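2-C-methyl-D-erythritol 4-phosphate cytidylyltransferase (Neisseria gonorrhoeae, PDB 1VGW) is predicted to catalyse the transfer of a cytidylyl group from CTP to 2-C-methyl-D-erythritol 4-phosphate in isoprenoid biosynthesis, releasing diphosphate. Local coordinates at residues Ile43-Arg46 against Leu52-Val55; Asn106-Asp111 against Ala123-Gln128. All coordinates share one frame; numbering follows the deposited sequence.

How the contacts relate
Both contacts pack a helix onto the same face of one mixed sheet, and both are largely buried; the centres of contact 1 and contact 2 lie about 12 Å apart. Contact 1 joins the last turn of helix 36-45 to strand 52-56, contact 2 the later half of helix 119-129 to strand 106-109, with strand 7-12 pairing in parallel with each strand. Contact 1 is partly polar, with a water between a carboxylate and a threonine hydroxyl at its partly exposed border, whereas contact 2 is purely aliphatic and nearer the centre of the chain. The rings of Phe44 and His110, edge-to-face, join them, with Phe44 CZ 3.8 Å from His110 CG.

Contact 1: residues Ile43-Arg46 against Leu52-Val55; sequences IFER and LTVV
Thr53 directs its CB from the strand toward the end of helix 36-45, and its hydroxyl meets two neighbours of different character, Phe44 and Glu45. With chi1 at -61°, OG1 stands beside the residue's own backbone N and turns to the helix. Phe44 offers its CB, 3.6 Å from Thr53 OG1, but its ring leads away from the strand segment, to Leu117 and Ala9. The touch is therefore made at the root of the phenylalanine, not by its aromatic surface. The first bond of Glu45 runs neither to nor from the strand, and a bend at chi2 (-89°) then brings OE1, one oxygen of its carboxylate, close to Thr53, the two side chains crossing at a slant. Glu45 OE1 remains 3.7 Å from Thr53 OG1, and a water joins them. It donates to Glu45 OE1 at 2.7 Å and is hydrogen-bonded to Thr53 OG1 at 2.6 Å. Its two partners subtend about 90° at the water, which thus forms the corner of a bent bridge. Leu41, one turn earlier in the helix, and Ala9 of strand 7-12 also touch Thr53, enclosing it within the layer between helix and sheet. Strand 7-12, helix 36-45 and strand 52-56 follow one another in the chain, and the two strands pair in parallel: this is the beta-alpha-beta crossover of the Rossmann-like nucleotidyltransferase fold.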
# COMPACT_ATOMS: atom_id res chain seq x y z
N ILE B 43 3.52 -21.53 5.56
CA ILE B 43 2.31 -20.95 6.14
C ILE B 43 1.10 -21.86 5.98
O ILE B 43 0.28 -21.96 6.88
CB ILE B 43 2.04 -19.57 5.50
CG1 ILE B 43 3.23 -18.63 5.86
CG2 ILE B 43 0.74 -18.97 5.97
CD1 ILE B 43 3.21 -17.38 4.92
N PHE B 44 0.94 -22.54 4.85
CA PHE B 44 -0.19 -23.41 4.61
C PHE B 44 -0.05 -24.79 5.25
O PHE B 44 -0.99 -25.29 5.90
CB PHE B 44 -0.44 -23.57 3.09
CG PHE B 44 -0.85 -22.27 2.45
CD1 PHE B 44 -2.15 -21.83 2.44
CD2 PHE B 44 0.12 -21.46 1.84
CE1 PHE B 44 -2.50 -20.61 1.88
CE2 PHE B 44 -0.23 -20.26 1.27
CZ PHE B 44 -1.53 -19.83 1.27
N GLU B 45 1.14 -25.41 5.12
CA GLU B 45 1.40 -26.70 5.70
C GLU B 45 1.23 -26.72 7.21
O GLU B 45 0.79 -27.75 7.74
CB GLU B 45 2.74 -27.28 5.28
CG GLU B 45 2.73 -27.61 3.76
CD GLU B 45 2.22 -29.03 3.56
OE1 GLU B 45 1.28 -29.25 2.77
OE2 GLU B 45 2.79 -29.94 4.21
N ARG B 46 1.40 -25.59 7.90
CA ARG B 46 1.18 -25.57 9.33
C ARG B 46 -0.21 -25.13 9.74
O ARG B 46 -0.51 -24.99 10.95
CB ARG B 46 2.23 -24.67 10.01
CG ARG B 46 1.82 -23.24 10.26
CD ARG B 46 2.79 -22.53 11.22
NE ARG B 46 3.82 -21.83 10.45
CZ ARG B 46 4.77 -22.38 9.72
NH1 ARG B 46 4.88 -23.71 9.62
NH2 ARG B 46 5.61 -21.63 9.02
N LEU B 52 -4.65 -29.66 1.81
CA LEU B 52 -3.70 -30.00 0.78
C LEU B 52 -3.11 -28.69 0.20
O LEU B 52 -3.74 -27.63 0.31
CB LEU B 52 -4.39 -30.79 -0.34
CG LEU B 52 -3.56 -31.27 -1.51
CD1 LEU B 52 -2.78 -32.55 -1.18
CD2 LEU B 52 -4.38 -31.53 -2.76
N THR B 53 -1.91 -28.82 -0.34
CA THR B 53 -1.20 -27.69 -0.95
C THR B 53 -0.55 -28.15 -2.25
O THR B 53 0.03 -29.24 -2.33
CB THR B 53 -0.17 -27.10 0.01
OG1 THR B 53 -0.85 -26.62 1.17
CG2 THR B 53 0.67 -26.01 -0.60
N VAL B 54 -0.80 -27.41 -3.33
CA VAL B 54 -0.23 -27.73 -4.62
C VAL B 54 0.52 -26.49 -5.18
O VAL B 54 0.06 -25.39 -4.91
CB VAL B 54 -1.30 -28.13 -5.65
CG1 VAL B 54 -0.69 -28.64 -6.94
CG2 VAL B 54 -2.22 -29.23 -5.06
N VAL B 55 1.64 -26.72 -5.84
CA VAL B 55 2.47 -25.69 -6.44
C VAL B 55 2.63 -26.06 -7.92
O VAL B 55 2.90 -27.25 -8.14
CB VAL B 55 3.91 -25.64 -5.88
CG1 VAL B 55 4.62 -24.41 -6.51
CG2 VAL B 55 3.93 -25.50 -4.37
O HOH W 1 -1.24 -28.30 3.07

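Contact 2: residues Asn106-Asp111 against Ala123-Gln128; sequences NILVHD and ARLIEQ
Leu108, on strand 106-109, meets Leu125 and Ile126 of helix 119-129 in an aliphatic cluster between helix and sheet. The two elements begin a wide beta-alpha-beta crossover in this GT-A-type fold: the chain passes from strand 106-109 through the helix to the parallel strand 136-141, with strand 169-173 lying between the two strands as an antiparallel neighbour. From CA, the CB of Leu108 sets off towards the helix but is still 5.3 Å from Leu125 CD2. CG, placed beside the backbone N by chi1 of -75°, brings the chain to 4.6 Å from that same Leu125 methyl. There the side chain forks. Leu108 CD1 turns from Leu125, 5.9 Å from Leu125 CD2, and stays 4.9 Å from Ile126 CG1, while the other branch, CD2, continues to the helix and makes both close contacts. The two leucines reach for each other tip to tip, methyl against methyl, with Leu108 CD2 and Leu125 CD2 4.1 Å apart. Ile126 arrives at about a right angle to Leu108 and presents the flank of its chain, so that its CG1 is the atom met, 4.1 Å from Leu108 CD2. Leu171 of strand 169-173 packs on Leu108 and Pro169 on Leu125, while Ile126 touches Ala49 in the loop that joins the two segments of contact 1. At the start of the strand, Asn106 ND2 hydrogen-bonds Gly130 O just beyond the helix. Leu125 CD2 and Ile126 CG1, one methyl and one methylene, touch the single methyl Leu108 CD2 from directions about 89° apart.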
# COMPACT_ATOMS: atom_id res chain seq x y z
N ASN B 106 -13.18 -25.90 -1.80
CA ASN B 106 -12.59 -24.59 -1.99
C ASN B 106 -11.14 -24.61 -2.51
O ASN B 106 -10.29 -25.39 -2.03
CB ASN B 106 -12.64 -23.84 -0.64
CG ASN B 106 -14.02 -23.59 -0.12
OD1 ASN B 106 -14.92 -23.17 -0.85
ND2 ASN B 106 -14.27 -23.81 1.18
N ILE B 107 -10.83 -23.76 -3.48
CA ILE B 107 -9.43 -23.63 -4.02
C ILE B 107 -8.89 -22.25 -3.61
O ILE B 107 -9.60 -21.25 -3.94
CB ILE B 107 -9.45 -23.66 -5.53
CG1 ILE B 107 -10.15 -24.89 -6.12
CG2 ILE B 107 -8.06 -23.47 -6.16
CD1 ILE B 107 -9.53 -26.22 -5.80
N LEU B 108 -7.88 -22.15 -2.76
CA LEU B 108 -7.34 -20.82 -2.36
C LEU B 108 -6.12 -20.45 -3.24
O LEU B 108 -5.07 -21.11 -3.08
CB LEU B 108 -6.92 -20.83 -0.90
CG LEU B 108 -7.99 -20.80 0.17
CD1 LEU B 108 -8.69 -22.19 0.32
CD2 LEU B 108 -7.40 -20.45 1.52
N VAL B 109 -6.25 -19.58 -4.21
CA VAL B 109 -5.19 -19.19 -5.15
C VAL B 109 -4.28 -18.11 -4.56
O VAL B 109 -4.70 -17.00 -4.29
CB VAL B 109 -5.72 -18.79 -6.52
CG1 VAL B 109 -4.64 -18.76 -7.63
CG2 VAL B 109 -6.80 -19.76 -7.05
N HIS B 110 -3.02 -18.46 -4.26
CA HIS B 110 -2.11 -17.51 -3.61
C HIS B 110 -0.83 -17.21 -4.39
O HIS B 110 -0.26 -18.14 -4.93
CB HIS B 110 -1.67 -18.08 -2.25
CG HIS B 110 -0.99 -17.09 -1.36
ND1 HIS B 110 -1.63 -15.99 -0.85
CD2 HIS B 110 0.28 -17.05 -0.88
CE1 HIS B 110 -0.77 -15.29 -0.08
NE2 HIS B 110 0.38 -15.93 -0.09
N ASP B 111 -0.42 -15.95 -4.40
CA ASP B 111 0.85 -15.56 -5.10
C ASP B 111 2.09 -16.19 -4.43
O ASP B 111 2.21 -16.13 -3.21
CB ASP B 111 1.00 -14.05 -4.96
CG ASP B 111 0.11 -13.21 -5.83
OD1 ASP B 111 -0.34 -12.15 -5.33
OD2 ASP B 111 -0.17 -13.57 -6.97
N ALA B 123 -7.08 -17.67 8.49
CA ALA B 123 -8.20 -18.16 9.25
C ALA B 123 -9.48 -17.39 8.95
O ALA B 123 -10.51 -18.02 8.65
CB ALA B 123 -7.91 -18.13 10.75
N ARG B 124 -9.44 -16.06 8.99
CA ARG B 124 -10.60 -15.24 8.63
C ARG B 124 -11.12 -15.54 7.23
O ARG B 124 -12.33 -15.69 7.01
CB ARG B 124 -10.20 -13.76 8.67
CG ARG B 124 -10.64 -13.00 9.90
CD ARG B 124 -10.77 -11.52 9.60
NE ARG B 124 -9.57 -10.95 9.05
CZ ARG B 124 -8.43 -10.68 9.65
NH1 ARG B 124 -7.44 -10.14 8.93
NH2 ARG B 124 -8.24 -10.94 10.93
N LEU B 125 -10.24 -15.66 6.23
CA LEU B 125 -10.71 -15.96 4.88
C LEU B 125 -11.43 -17.29 4.82
O LEU B 125 -12.42 -17.47 4.10
CB LEU B 125 -9.55 -15.95 3.90
CG LEU B 125 -9.76 -16.32 2.45
CD1 LEU B 125 -10.63 -15.26 1.74
CD2 LEU B 125 -8.43 -16.49 1.70
N ILE B 126 -10.85 -18.32 5.45
CA ILE B 126 -11.43 -19.66 5.42
C ILE B 126 -12.79 -19.64 6.12
O ILE B 126 -13.73 -20.19 5.55
CB ILE B 126 -10.53 -20.72 6.03
CG1 ILE B 126 -9.41 -21.09 5.04
CG2 ILE B 126 -11.27 -22.00 6.42
CD1 ILE B 126 -8.14 -21.55 5.79
N GLU B 127 -12.86 -18.98 7.26
CA GLU B 127 -14.06 -18.90 8.06
C GLU B 127 -15.20 -18.16 7.39
O GLU B 127 -16.33 -18.65 7.32
CB GLU B 127 -13.71 -18.22 9.40
CG GLU B 127 -14.85 -18.23 10.42
CD GLU B 127 -15.26 -19.65 10.78
OE1 GLU B 127 -14.36 -20.49 11.01
OE2 GLU B 127 -16.47 -19.93 10.79
N GLN B 128 -14.89 -17.00 6.77
CA GLN B 128 -15.93 -16.21 6.10
C GLN B 128 -16.21 -16.58 4.68
O GLN B 128 -17.36 -16.87 4.31
CB GLN B 128 -15.53 -14.73 6.24
CG GLN B 128 -15.46 -14.33 7.71
CD GLN B 128 -14.81 -13.00 7.93
OE1 GLN B 128 -14.37 -12.69 9.05
NE2 GLN B 128 -14.70 -12.17 6.90